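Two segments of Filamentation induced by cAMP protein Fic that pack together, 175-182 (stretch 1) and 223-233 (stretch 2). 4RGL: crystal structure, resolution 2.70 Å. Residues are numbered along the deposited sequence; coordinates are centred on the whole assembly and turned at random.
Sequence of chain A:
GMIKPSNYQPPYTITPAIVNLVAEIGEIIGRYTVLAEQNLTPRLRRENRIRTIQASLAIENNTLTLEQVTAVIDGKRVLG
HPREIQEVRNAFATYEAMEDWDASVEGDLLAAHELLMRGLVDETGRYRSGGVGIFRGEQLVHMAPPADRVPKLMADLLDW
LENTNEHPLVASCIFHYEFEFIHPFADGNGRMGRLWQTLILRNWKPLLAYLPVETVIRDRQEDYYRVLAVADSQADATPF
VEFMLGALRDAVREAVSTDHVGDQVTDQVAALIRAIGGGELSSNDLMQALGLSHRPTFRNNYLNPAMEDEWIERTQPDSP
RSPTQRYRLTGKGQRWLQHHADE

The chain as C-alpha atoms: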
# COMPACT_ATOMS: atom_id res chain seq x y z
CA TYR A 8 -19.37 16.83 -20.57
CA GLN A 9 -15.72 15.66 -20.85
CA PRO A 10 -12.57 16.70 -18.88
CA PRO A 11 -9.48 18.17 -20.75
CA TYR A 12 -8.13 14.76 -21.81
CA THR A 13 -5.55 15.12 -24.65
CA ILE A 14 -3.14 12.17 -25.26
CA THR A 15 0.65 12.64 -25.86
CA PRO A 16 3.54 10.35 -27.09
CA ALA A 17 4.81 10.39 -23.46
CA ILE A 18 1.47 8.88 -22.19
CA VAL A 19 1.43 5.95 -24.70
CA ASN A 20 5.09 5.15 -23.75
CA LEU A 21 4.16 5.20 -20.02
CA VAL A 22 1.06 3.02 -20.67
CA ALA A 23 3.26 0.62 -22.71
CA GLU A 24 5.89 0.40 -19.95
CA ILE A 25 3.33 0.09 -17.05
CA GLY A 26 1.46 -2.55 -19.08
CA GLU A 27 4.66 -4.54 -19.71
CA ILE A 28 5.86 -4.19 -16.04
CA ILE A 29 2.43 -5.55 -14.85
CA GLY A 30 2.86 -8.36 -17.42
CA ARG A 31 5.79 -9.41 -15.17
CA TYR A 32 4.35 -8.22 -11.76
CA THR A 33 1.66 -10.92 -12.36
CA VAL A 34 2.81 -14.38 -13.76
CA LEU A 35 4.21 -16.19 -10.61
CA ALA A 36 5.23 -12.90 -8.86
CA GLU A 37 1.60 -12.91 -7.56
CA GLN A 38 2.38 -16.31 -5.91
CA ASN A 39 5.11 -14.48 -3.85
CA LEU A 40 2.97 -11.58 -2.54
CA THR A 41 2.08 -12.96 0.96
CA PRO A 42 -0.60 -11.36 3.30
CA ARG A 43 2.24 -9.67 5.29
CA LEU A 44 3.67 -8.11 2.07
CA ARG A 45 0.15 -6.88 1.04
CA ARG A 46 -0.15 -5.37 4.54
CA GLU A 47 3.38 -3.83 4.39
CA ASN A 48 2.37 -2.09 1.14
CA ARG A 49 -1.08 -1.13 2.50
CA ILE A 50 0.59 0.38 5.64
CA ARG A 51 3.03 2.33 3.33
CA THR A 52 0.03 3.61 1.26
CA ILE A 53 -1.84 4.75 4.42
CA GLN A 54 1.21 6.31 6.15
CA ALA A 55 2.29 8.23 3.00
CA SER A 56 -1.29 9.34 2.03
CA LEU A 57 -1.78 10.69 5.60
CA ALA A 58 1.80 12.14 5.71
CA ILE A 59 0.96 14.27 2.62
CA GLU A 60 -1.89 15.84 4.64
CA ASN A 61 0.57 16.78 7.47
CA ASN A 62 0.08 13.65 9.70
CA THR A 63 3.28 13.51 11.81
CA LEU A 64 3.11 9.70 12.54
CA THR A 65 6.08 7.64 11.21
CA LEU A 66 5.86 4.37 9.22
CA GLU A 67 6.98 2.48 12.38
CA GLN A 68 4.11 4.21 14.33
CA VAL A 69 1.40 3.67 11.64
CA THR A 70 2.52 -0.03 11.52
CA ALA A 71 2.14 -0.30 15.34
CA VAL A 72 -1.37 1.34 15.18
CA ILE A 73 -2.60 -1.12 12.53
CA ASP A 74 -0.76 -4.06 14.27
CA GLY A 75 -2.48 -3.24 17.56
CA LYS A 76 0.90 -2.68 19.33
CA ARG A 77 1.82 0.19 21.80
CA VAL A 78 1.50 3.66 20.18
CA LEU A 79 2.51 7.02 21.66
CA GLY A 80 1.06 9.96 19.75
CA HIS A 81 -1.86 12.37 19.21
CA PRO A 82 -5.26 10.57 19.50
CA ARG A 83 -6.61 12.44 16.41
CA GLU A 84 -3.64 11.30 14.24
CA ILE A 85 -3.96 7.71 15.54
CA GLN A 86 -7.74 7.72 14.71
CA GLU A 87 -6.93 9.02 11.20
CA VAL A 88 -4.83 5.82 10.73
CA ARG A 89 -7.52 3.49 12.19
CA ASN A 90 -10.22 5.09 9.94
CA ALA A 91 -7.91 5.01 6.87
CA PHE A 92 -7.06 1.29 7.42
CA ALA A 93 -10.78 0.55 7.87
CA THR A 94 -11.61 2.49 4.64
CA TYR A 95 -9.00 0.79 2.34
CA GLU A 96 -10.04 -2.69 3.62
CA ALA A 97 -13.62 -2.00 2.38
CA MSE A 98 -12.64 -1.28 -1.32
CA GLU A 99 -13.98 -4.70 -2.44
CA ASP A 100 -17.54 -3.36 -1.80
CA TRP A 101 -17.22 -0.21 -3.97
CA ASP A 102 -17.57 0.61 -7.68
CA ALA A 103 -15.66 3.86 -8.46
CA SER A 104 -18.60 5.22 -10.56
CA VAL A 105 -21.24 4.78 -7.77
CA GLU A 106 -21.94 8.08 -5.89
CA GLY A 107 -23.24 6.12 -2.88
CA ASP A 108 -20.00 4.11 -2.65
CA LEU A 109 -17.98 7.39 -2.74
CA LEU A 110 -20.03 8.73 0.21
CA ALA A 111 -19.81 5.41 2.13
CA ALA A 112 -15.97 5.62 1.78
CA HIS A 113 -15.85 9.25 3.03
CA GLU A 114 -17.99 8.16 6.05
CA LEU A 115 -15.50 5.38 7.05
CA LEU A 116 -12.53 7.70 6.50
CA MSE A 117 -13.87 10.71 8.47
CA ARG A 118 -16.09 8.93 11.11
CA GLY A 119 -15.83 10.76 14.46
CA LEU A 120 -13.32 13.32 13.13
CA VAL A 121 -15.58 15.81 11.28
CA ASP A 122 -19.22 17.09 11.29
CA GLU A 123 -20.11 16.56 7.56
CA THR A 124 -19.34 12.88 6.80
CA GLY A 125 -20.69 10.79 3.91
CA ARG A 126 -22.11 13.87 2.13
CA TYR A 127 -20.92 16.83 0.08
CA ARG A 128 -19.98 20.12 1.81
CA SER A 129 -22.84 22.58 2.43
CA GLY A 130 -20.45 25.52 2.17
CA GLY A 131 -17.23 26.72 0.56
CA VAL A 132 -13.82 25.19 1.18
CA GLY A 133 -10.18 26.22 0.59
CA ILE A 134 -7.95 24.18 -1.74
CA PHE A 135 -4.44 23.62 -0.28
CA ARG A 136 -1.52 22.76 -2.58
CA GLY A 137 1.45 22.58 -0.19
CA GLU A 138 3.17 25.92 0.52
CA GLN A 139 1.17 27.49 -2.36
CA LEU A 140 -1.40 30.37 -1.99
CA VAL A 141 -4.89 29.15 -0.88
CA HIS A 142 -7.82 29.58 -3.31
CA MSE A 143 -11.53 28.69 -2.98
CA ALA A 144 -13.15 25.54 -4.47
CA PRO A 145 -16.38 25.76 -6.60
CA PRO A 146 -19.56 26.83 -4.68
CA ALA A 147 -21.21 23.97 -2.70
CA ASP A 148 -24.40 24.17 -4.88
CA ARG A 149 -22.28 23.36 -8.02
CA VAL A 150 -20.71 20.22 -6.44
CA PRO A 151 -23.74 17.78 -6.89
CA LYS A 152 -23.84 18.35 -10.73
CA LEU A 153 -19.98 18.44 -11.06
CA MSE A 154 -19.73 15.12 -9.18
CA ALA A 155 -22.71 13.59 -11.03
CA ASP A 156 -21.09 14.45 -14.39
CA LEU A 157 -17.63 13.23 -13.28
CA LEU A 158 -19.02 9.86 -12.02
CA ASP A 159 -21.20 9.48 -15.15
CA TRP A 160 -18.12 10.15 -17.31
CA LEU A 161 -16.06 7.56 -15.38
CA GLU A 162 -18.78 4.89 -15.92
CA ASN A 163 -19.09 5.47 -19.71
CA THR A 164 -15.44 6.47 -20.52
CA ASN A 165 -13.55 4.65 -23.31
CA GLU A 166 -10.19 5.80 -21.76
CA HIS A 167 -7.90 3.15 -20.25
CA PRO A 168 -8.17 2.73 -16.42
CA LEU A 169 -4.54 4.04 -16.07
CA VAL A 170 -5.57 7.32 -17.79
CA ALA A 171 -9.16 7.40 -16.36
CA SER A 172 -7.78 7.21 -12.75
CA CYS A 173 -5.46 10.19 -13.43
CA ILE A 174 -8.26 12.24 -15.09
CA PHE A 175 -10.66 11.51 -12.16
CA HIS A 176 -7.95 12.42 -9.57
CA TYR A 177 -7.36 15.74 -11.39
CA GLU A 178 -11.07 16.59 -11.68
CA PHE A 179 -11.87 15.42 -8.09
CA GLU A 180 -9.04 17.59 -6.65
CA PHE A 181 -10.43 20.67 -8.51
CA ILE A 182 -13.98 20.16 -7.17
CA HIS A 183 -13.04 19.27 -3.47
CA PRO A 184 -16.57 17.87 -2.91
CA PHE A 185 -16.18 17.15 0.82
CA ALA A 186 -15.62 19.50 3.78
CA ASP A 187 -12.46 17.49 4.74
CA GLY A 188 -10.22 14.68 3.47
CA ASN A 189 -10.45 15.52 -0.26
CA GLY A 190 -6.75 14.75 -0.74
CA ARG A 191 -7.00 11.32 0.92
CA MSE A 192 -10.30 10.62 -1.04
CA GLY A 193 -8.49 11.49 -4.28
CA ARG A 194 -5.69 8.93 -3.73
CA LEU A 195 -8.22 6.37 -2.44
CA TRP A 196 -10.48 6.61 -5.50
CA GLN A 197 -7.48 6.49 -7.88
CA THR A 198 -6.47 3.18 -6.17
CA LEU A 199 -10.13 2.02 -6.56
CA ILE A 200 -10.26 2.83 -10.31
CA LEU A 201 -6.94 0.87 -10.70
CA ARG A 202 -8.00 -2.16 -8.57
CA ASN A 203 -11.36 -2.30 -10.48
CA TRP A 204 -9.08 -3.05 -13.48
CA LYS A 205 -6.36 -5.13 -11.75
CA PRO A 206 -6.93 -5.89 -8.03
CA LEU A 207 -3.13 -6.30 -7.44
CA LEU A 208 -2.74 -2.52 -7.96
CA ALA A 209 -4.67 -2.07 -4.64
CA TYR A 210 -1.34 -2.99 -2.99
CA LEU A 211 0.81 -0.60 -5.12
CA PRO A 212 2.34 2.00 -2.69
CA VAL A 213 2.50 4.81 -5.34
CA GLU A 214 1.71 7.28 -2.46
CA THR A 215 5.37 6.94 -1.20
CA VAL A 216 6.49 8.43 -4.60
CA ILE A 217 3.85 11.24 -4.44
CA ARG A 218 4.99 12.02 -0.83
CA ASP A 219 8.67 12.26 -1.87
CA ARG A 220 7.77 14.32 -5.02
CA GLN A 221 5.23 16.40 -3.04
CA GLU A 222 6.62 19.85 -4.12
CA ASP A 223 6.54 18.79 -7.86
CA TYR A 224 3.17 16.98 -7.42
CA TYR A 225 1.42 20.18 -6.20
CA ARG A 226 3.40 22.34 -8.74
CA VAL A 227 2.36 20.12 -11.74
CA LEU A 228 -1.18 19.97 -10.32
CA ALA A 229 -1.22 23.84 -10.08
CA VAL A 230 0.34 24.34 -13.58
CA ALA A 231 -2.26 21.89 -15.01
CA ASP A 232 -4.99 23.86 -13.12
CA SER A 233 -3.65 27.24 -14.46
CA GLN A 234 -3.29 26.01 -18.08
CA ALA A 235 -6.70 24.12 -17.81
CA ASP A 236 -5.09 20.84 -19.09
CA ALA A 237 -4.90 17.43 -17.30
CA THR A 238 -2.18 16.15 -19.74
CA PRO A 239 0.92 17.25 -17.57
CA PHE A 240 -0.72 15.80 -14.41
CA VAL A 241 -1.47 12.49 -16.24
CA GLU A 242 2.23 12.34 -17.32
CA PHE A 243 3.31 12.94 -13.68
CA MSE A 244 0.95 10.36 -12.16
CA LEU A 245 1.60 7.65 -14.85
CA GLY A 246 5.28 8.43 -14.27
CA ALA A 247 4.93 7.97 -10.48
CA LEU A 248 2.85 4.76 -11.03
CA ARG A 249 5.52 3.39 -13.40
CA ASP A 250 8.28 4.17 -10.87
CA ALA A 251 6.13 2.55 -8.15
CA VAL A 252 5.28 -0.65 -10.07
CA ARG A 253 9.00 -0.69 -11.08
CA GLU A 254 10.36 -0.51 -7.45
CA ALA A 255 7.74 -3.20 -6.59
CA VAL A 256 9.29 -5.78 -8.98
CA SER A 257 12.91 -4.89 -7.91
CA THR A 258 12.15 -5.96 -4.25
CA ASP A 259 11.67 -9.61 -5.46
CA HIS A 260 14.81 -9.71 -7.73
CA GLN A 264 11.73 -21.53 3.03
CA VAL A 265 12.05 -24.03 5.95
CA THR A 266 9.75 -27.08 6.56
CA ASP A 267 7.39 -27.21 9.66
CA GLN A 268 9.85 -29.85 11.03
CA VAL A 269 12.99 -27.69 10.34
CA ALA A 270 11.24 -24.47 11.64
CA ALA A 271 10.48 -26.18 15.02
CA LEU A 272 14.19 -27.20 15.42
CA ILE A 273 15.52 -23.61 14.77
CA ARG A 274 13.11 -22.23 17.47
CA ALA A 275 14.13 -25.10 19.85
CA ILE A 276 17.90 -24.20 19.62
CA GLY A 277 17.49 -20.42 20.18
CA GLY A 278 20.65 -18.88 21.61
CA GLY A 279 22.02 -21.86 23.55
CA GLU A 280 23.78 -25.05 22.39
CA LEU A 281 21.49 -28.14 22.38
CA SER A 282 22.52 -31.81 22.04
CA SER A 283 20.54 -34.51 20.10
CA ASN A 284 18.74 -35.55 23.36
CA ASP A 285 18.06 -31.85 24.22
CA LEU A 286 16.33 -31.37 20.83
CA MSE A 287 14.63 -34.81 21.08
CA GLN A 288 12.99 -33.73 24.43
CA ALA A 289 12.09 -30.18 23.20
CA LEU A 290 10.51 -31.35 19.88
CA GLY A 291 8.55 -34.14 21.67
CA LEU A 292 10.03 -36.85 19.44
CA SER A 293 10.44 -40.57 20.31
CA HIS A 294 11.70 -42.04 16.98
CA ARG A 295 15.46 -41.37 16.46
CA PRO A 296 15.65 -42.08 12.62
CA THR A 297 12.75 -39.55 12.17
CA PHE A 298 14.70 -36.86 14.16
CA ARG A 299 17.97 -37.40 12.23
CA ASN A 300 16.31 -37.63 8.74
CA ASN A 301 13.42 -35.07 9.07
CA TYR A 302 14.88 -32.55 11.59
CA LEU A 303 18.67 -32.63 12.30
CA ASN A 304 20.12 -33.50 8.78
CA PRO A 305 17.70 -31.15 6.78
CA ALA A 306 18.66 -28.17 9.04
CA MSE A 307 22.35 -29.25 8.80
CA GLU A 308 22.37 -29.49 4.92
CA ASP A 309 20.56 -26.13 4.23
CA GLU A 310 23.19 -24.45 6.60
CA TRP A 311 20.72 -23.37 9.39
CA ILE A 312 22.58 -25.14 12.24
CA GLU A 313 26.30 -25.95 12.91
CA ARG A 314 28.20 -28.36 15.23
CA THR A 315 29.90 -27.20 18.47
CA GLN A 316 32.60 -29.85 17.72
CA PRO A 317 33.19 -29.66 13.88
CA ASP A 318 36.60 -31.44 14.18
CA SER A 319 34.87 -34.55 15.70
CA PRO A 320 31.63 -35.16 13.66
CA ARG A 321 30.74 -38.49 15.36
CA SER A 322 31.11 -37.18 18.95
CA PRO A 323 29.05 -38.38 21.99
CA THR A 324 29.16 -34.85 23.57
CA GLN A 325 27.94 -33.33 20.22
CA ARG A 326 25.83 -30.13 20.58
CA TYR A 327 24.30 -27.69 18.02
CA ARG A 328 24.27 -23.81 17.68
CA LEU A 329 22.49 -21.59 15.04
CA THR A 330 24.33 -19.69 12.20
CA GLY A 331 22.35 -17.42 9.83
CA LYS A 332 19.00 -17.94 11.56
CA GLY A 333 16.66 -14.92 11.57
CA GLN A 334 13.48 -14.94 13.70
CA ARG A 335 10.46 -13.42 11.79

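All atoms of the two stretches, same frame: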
# COMPACT_ATOMS: atom_id res chain seq x y z
N PHE A 175 -9.74 11.40 -13.30
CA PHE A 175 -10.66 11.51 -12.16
C PHE A 175 -9.98 12.23 -10.99
O PHE A 175 -10.56 13.14 -10.41
CB PHE A 175 -11.16 10.13 -11.72
CG PHE A 175 -12.21 10.18 -10.63
CD1 PHE A 175 -11.84 10.27 -9.29
CD2 PHE A 175 -13.56 10.16 -10.94
CE1 PHE A 175 -12.80 10.35 -8.29
CE2 PHE A 175 -14.53 10.23 -9.93
CZ PHE A 175 -14.14 10.33 -8.61
N HIS A 176 -8.74 11.81 -10.65
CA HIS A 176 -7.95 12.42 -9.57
C HIS A 176 -7.83 13.93 -9.78
O HIS A 176 -8.05 14.70 -8.86
CB HIS A 176 -6.54 11.78 -9.51
CG HIS A 176 -5.79 12.02 -8.23
ND1 HIS A 176 -5.09 11.00 -7.60
CD2 HIS A 176 -5.67 13.14 -7.48
CE1 HIS A 176 -4.55 11.54 -6.53
NE2 HIS A 176 -4.89 12.82 -6.40
N TYR A 177 -7.53 14.34 -11.02
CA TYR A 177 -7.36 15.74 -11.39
C TYR A 177 -8.67 16.51 -11.25
O TYR A 177 -8.68 17.61 -10.69
CB TYR A 177 -6.83 15.84 -12.82
CG TYR A 177 -6.80 17.25 -13.38
CD1 TYR A 177 -5.78 18.13 -13.03
CD2 TYR A 177 -7.71 17.66 -14.35
CE1 TYR A 177 -5.70 19.40 -13.59
CE2 TYR A 177 -7.62 18.91 -14.94
CZ TYR A 177 -6.62 19.79 -14.56
OH TYR A 177 -6.55 21.04 -15.12
N GLU A 178 -9.77 15.94 -11.76
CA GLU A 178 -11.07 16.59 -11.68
C GLU A 178 -11.57 16.65 -10.23
O GLU A 178 -12.02 17.70 -9.78
CB GLU A 178 -12.08 15.86 -12.56
CG GLU A 178 -11.83 16.04 -14.05
CD GLU A 178 -11.89 17.47 -14.53
OE1 GLU A 178 -12.82 18.20 -14.12
OE2 GLU A 178 -11.01 17.87 -15.32
N PHE A 179 -11.43 15.52 -9.49
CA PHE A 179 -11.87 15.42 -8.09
C PHE A 179 -11.15 16.45 -7.22
O PHE A 179 -11.78 17.07 -6.36
CB PHE A 179 -11.61 13.99 -7.55
CG PHE A 179 -12.17 13.74 -6.17
CD1 PHE A 179 -11.43 14.06 -5.03
CD2 PHE A 179 -13.41 13.15 -6.01
CE1 PHE A 179 -11.96 13.85 -3.75
CE2 PHE A 179 -13.93 12.91 -4.73
CZ PHE A 179 -13.20 13.26 -3.61
N GLU A 180 -9.83 16.64 -7.43
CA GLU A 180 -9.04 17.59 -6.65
C GLU A 180 -9.52 19.04 -6.91
O GLU A 180 -9.53 19.86 -5.98
CB GLU A 180 -7.53 17.45 -6.98
CG GLU A 180 -6.60 18.07 -5.95
CD GLU A 180 -6.33 19.57 -6.07
OE1 GLU A 180 -6.76 20.17 -7.09
OE2 GLU A 180 -5.60 20.12 -5.22
N PHE A 181 -9.93 19.34 -8.16
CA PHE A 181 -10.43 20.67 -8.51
C PHE A 181 -11.76 20.96 -7.82
O PHE A 181 -12.01 22.11 -7.42
CB PHE A 181 -10.58 20.79 -10.04
CG PHE A 181 -11.33 22.04 -10.49
CD1 PHE A 181 -10.69 23.26 -10.57
CD2 PHE A 181 -12.68 21.97 -10.81
CE1 PHE A 181 -11.39 24.41 -10.95
CE2 PHE A 181 -13.38 23.13 -11.19
CZ PHE A 181 -12.73 24.34 -11.27
N ILE A 182 -12.64 19.95 -7.72
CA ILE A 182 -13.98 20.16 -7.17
C ILE A 182 -13.93 20.22 -5.61
O ILE A 182 -14.60 21.07 -5.03
CB ILE A 182 -14.97 19.07 -7.66
CG1 ILE A 182 -15.00 19.02 -9.22
CG2 ILE A 182 -16.38 19.30 -7.07
CD1 ILE A 182 -15.78 17.82 -9.83
N ASP A 223 6.80 18.88 -6.41
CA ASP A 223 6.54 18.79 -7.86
C ASP A 223 5.09 18.39 -8.12
O ASP A 223 4.47 18.93 -9.03
CB ASP A 223 7.49 17.77 -8.52
CG ASP A 223 8.97 18.15 -8.46
OD1 ASP A 223 9.37 18.81 -7.47
OD2 ASP A 223 9.73 17.70 -9.34
N TYR A 224 4.56 17.45 -7.31
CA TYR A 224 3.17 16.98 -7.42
C TYR A 224 2.21 18.16 -7.39
O TYR A 224 1.48 18.37 -8.37
CB TYR A 224 2.85 15.99 -6.28
CG TYR A 224 1.38 15.69 -6.10
CD1 TYR A 224 0.68 14.93 -7.03
CD2 TYR A 224 0.72 16.02 -4.91
CE1 TYR A 224 -0.66 14.59 -6.83
CE2 TYR A 224 -0.61 15.66 -4.69
CZ TYR A 224 -1.29 14.95 -5.66
OH TYR A 224 -2.60 14.59 -5.45
N TYR A 225 2.29 19.00 -6.33
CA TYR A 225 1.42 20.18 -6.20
C TYR A 225 1.73 21.25 -7.26
O TYR A 225 0.82 21.97 -7.68
CB TYR A 225 1.53 20.79 -4.79
CG TYR A 225 0.88 19.95 -3.70
CD1 TYR A 225 -0.48 19.66 -3.74
CD2 TYR A 225 1.59 19.57 -2.56
CE1 TYR A 225 -1.10 18.95 -2.71
CE2 TYR A 225 0.97 18.88 -1.52
CZ TYR A 225 -0.37 18.56 -1.60
OH TYR A 225 -0.99 17.88 -0.58
N ARG A 226 3.01 21.35 -7.71
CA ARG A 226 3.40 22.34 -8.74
C ARG A 226 2.82 21.94 -10.12
O ARG A 226 2.29 22.80 -10.83
CB ARG A 226 4.93 22.47 -8.82
CG ARG A 226 5.40 23.67 -9.67
CD ARG A 226 6.92 23.80 -9.72
NE ARG A 226 7.55 22.69 -10.45
CZ ARG A 226 8.20 21.69 -9.86
NH1 ARG A 226 8.37 21.69 -8.54
NH2 ARG A 226 8.73 20.72 -10.59
N VAL A 227 2.92 20.63 -10.48
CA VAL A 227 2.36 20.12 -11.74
C VAL A 227 0.84 20.20 -11.70
O VAL A 227 0.21 20.59 -12.69
CB VAL A 227 2.83 18.67 -12.03
N LEU A 228 0.25 19.90 -10.54
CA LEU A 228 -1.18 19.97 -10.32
C LEU A 228 -1.69 21.43 -10.46
O LEU A 228 -2.77 21.66 -11.01
CB LEU A 228 -1.53 19.41 -8.94
CG LEU A 228 -2.99 19.31 -8.57
CD1 LEU A 228 -3.78 18.52 -9.62
CD2 LEU A 228 -3.16 18.69 -7.22
N ALA A 229 -0.88 22.42 -9.99
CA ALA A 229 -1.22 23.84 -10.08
C ALA A 229 -1.04 24.36 -11.50
O ALA A 229 -1.86 25.15 -11.98
CB ALA A 229 -0.38 24.65 -9.11
N VAL A 230 0.07 23.94 -12.19
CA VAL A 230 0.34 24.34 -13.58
C VAL A 230 -0.75 23.80 -14.49
O VAL A 230 -1.27 24.53 -15.34
CB VAL A 230 1.74 23.89 -14.04
N ALA A 231 -1.17 22.52 -14.26
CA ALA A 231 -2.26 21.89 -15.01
C ALA A 231 -3.59 22.62 -14.75
O ALA A 231 -4.38 22.80 -15.68
CB ALA A 231 -2.38 20.43 -14.62
N ASP A 232 -3.80 23.09 -13.50
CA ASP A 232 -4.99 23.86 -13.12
C ASP A 232 -4.98 25.25 -13.82
O ASP A 232 -6.01 25.69 -14.33
CB ASP A 232 -5.04 24.03 -11.58
CG ASP A 232 -6.14 24.96 -11.09
OD1 ASP A 232 -7.26 24.91 -11.64
OD2 ASP A 232 -5.90 25.67 -10.09
N SER A 233 -3.80 25.91 -13.85
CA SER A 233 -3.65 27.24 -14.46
C SER A 233 -3.82 27.18 -15.99
O SER A 233 -4.44 28.08 -16.57
CB SER A 233 -2.28 27.83 -14.11
OG SER A 233 -2.09 29.10 -14.71

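How do two helices that cross at nearly a right angle find enough in common to pack? Their axes come no closer than 11.4 Å, and their N-to-C directions differ by 80°, so contact is made by side chains reaching across the gap, in one case to a backbone carbonyl. The helix of residues 175-182 offers H176, Y177, E180 and F181, spaced so that they share one side, while F175, F179 and I182 lie out of reach. From 223-233 come chiefly Y224, L228, A231 and D232. Together they bury 344 Å², a modest area in which Y177 and L228 have the largest shares.

What does Y177 do with its ring and its hydroxyl? The CA-to-CB bond of Y177 points sideways; with chi1 at 172° (t), the end of the side chain comes nearer to the other helix. The ring packs on aliphatic groups, with Y177 CD1 4.0 Å from L228 CD1 and Y177 CE1 3.6 Å from A231 CB. Beyond them, Y177 OH donates a weak hydrogen bond to A231 O at 2.8 Å. That carbonyl lies within a helix that continues past S233, and the bond ties a side chain directly to the backbone. The methyl of A231 points toward the first helix and meets the ring closely, and tyrosine suits a place that is apolar along its ring and polar at its tip.

How are the polar groups at the other end satisfied? Y224 also holds chi1 in t (166°), which brings its hydroxyl to the imidazole of H176. H176 NE2 and Y224 OH are 3.0 Å apart in a weak hydrogen bond, with NE2 near the plane of the tyrosine ring, at its edge; either atom could be the donor. H176 ND1 is hydrogen-bonded elsewhere in the structure, so both ring nitrogens of this buried histidine have partners.

Why can a carboxylate sit beside a leucine here? The CA-to-CB bond of E180 points toward the second helix, and E180 OE2 lies 3.5 Å from L228 CD2, a contact that supplies no hydrogen bond. Both E180 OE1 and E180 OE2 are hydrogen-bonded elsewhere, so the buried acid is not left without partners. L228, with chi1 t and chi2 p, sets CD1 against Y177 and CD2 near E180, filling the space between them. At the more open end, F181 CD1 approaches D232 OD1 to 4.0 Å without a hydrogen bond, while D232 OD2 is satisfied elsewhere.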